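Side-chain contact in Csc2 (Thermofilum pendens, PDB 4TXD), which probably binds CRISPR RNA as the Cas7-family, RRM-containing backbone subunit of a type I-D interference complex, and carries a zinc ion: residues G166-P169 and H170-I173. Sequence-based numbering, arbitrary orientation.
Sequences GFCP and HCTI. With ZN (zinc ion), chain B.
Cys168 SG approaches the imidazole ring of His170 obliquely: it lies 3.2 Å from His170 CD2, and the line from SG to the ring centroid makes 49° with the ring normal. On the same side of the ring, Cys171 SG stands 3.8 Å above the His170 plane, displaced toward the rim. His170 is no ligand: NE2, the nearer of its nitrogens, stays 3.6 Å from the zinc. ND1 is hydrogen-bonded to Arg102 NH2, and NE2 makes a weak hydrogen bond to Thr147 O. Replacing His170 with alanine would remove the ring from beside both sulfurs and is likely to open a gap there and deprive Arg102 of this acceptor.

Cys168 SG binds the zinc at 2.2 Å. Cys171 SG binds the zinc at 2.4 Å, and Cys146 and Asp165 complete the four-ligand site. Cys168 is also the helix N-cap. With chi1 at 88°, its SG sits between its own backbone N and carbonyl carbon, where it accepts a weak but straight hydrogen bond from Cys171 N (165°). Gly166 N donates another weak one to Cys171 SG. The first turn is fixed by the hydrogen bonds Thr172 N to Cys168 O (2.9 Å) and Ile173 N to Pro169 O, while Thr172 OG1 is hydrogen-bonded to Ser351 of helix 343-365. Backbone N-H groups donating to metal-bound sulfur would be expected to temper the negative charge on the thiolates. Cys168 SG is at once zinc ligand and N-cap acceptor, so the helix start and the metal site are probably stabilised together.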
ATOM      1  N   GLY A 166      -7.034  15.175  -1.671  1.00 30.32           N
ATOM      2  CA  GLY A 166      -5.918  15.414  -2.527  1.00 26.04           C
ATOM      3  C   GLY A 166      -4.665  15.893  -1.853  1.00 30.00           C
ATOM      4  O   GLY A 166      -3.735  16.226  -2.522  1.00 26.38           O
ATOM      5  N   PHE A 167      -4.649  15.931  -0.529  1.00 21.57           N
ATOM      6  CA  PHE A 167      -3.460  16.354   0.161  1.00 16.97           C
ATOM      7  C   PHE A 167      -3.045  15.520   1.372  1.00 21.40           C
ATOM      8  O   PHE A 167      -2.008  15.705   1.882  1.00 23.00           O
ATOM      9  CB  PHE A 167      -3.529  17.828   0.524  1.00 21.13           C
ATOM     10  CG  PHE A 167      -4.570  18.157   1.532  1.00 24.96           C
ATOM     11  CD1 PHE A 167      -4.311  18.022   2.853  1.00 24.61           C
ATOM     12  CD2 PHE A 167      -5.792  18.583   1.160  1.00 26.00           C
ATOM     13  CE1 PHE A 167      -5.255  18.319   3.785  1.00 26.69           C
ATOM     14  CE2 PHE A 167      -6.750  18.882   2.084  1.00 29.48           C
ATOM     15  CZ  PHE A 167      -6.482  18.746   3.407  1.00 26.46           C
ATOM     16  N   CYS A 168      -3.893  14.607   1.792  1.00 26.04           N
ATOM     17  CA  CYS A 168      -3.569  13.743   2.893  1.00 22.43           C
ATOM     18  C   CYS A 168      -2.594  12.654   2.493  1.00 27.54           C
ATOM     19  O   CYS A 168      -2.379  12.404   1.359  1.00 23.31           O
ATOM     20  CB  CYS A 168      -4.823  13.176   3.516  1.00 24.52           C
ATOM     21  SG  CYS A 168      -5.427  11.669   2.781  1.00 28.25           S
ATOM     22  N   PRO A 169      -1.961  12.051   3.586  1.00 24.01           N
ATOM     23  CA  PRO A 169      -0.973  11.045   3.218  1.00 21.92           C
ATOM     24  C   PRO A 169      -1.457   9.916   2.303  1.00 21.78           C
ATOM     25  O   PRO A 169      -0.717   9.496   1.496  1.00 23.52           O
ATOM     26  CB  PRO A 169      -0.538  10.476   4.555  1.00 25.12           C
ATOM     27  CG  PRO A 169      -0.616  11.610   5.487  1.00 23.60           C
ATOM     28  CD  PRO A 169      -1.905  12.193   5.127  1.00 19.48           C
ATOM     29  N   HIS A 170      -2.668   9.449   2.441  1.00 18.66           N
ATOM     30  CA  HIS A 170      -3.084   8.366   1.591  1.00 25.31           C
ATOM     31  C   HIS A 170      -3.269   8.840   0.161  1.00 24.21           C
ATOM     32  O   HIS A 170      -2.935   8.153  -0.730  1.00 24.14           O
ATOM     33  CB  HIS A 170      -4.272   7.583   2.146  1.00 24.19           C
ATOM     34  CG  HIS A 170      -5.585   7.978   1.590  1.00 26.92           C
ATOM     35  ND1 HIS A 170      -6.010   7.594   0.347  1.00 35.44           N
ATOM     36  CD2 HIS A 170      -6.572   8.734   2.104  1.00 35.30           C
ATOM     37  CE1 HIS A 170      -7.203   8.088   0.119  1.00 40.62           C
ATOM     38  NE2 HIS A 170      -7.564   8.793   1.167  1.00 34.11           N
ATOM     39  N   CYS A 171      -3.750  10.049  -0.014  1.00 22.02           N
ATOM     40  CA  CYS A 171      -3.861  10.611  -1.346  1.00 25.73           C
ATOM     41  C   CYS A 171      -2.522  10.823  -2.009  1.00 20.38           C
ATOM     42  O   CYS A 171      -2.348  10.462  -3.117  1.00 26.31           O
ATOM     43  CB  CYS A 171      -4.629  11.917  -1.331  1.00 29.47           C
ATOM     44  SG  CYS A 171      -6.390  11.784  -1.096  1.00 27.70           S
ATOM     45  N   THR A 172      -1.589  11.408  -1.298  1.00 19.15           N
ATOM     46  CA  THR A 172      -0.325  11.755  -1.885  1.00 19.93           C
ATOM     47  C   THR A 172       0.570  10.563  -2.117  1.00 22.52           C
ATOM     48  O   THR A 172       1.351  10.546  -3.012  1.00 23.94           O
ATOM     49  CB  THR A 172       0.402  12.842  -1.086  1.00 24.01           C
ATOM     50  OG1 THR A 172       0.702  12.369   0.205  1.00 23.50           O
ATOM     51  CG2 THR A 172      -0.452  14.047  -0.976  1.00 22.02           C
ATOM     52  N   ILE A 173       0.433   9.556  -1.290  1.00 21.34           N
ATOM     53  CA  ILE A 173       1.302   8.395  -1.420  1.00 19.47           C
ATOM     54  C   ILE A 173       0.755   7.405  -2.452  1.00 19.41           C
ATOM     55  O   ILE A 173       1.495   6.920  -3.311  1.00 20.71           O
ATOM     56  CB  ILE A 173       1.483   7.667  -0.059  1.00 21.80           C
ATOM     57  CG1 ILE A 173       2.346   8.519   0.885  1.00 24.36           C
ATOM     58  CG2 ILE A 173       2.141   6.311  -0.260  1.00 22.94           C
ATOM     59  CD1 ILE A 173       2.306   8.038   2.330  1.00 22.33           C
TER
HETATM   60 ZN    ZN B 401      -6.798  12.322   1.192  0.82 27.41          ZN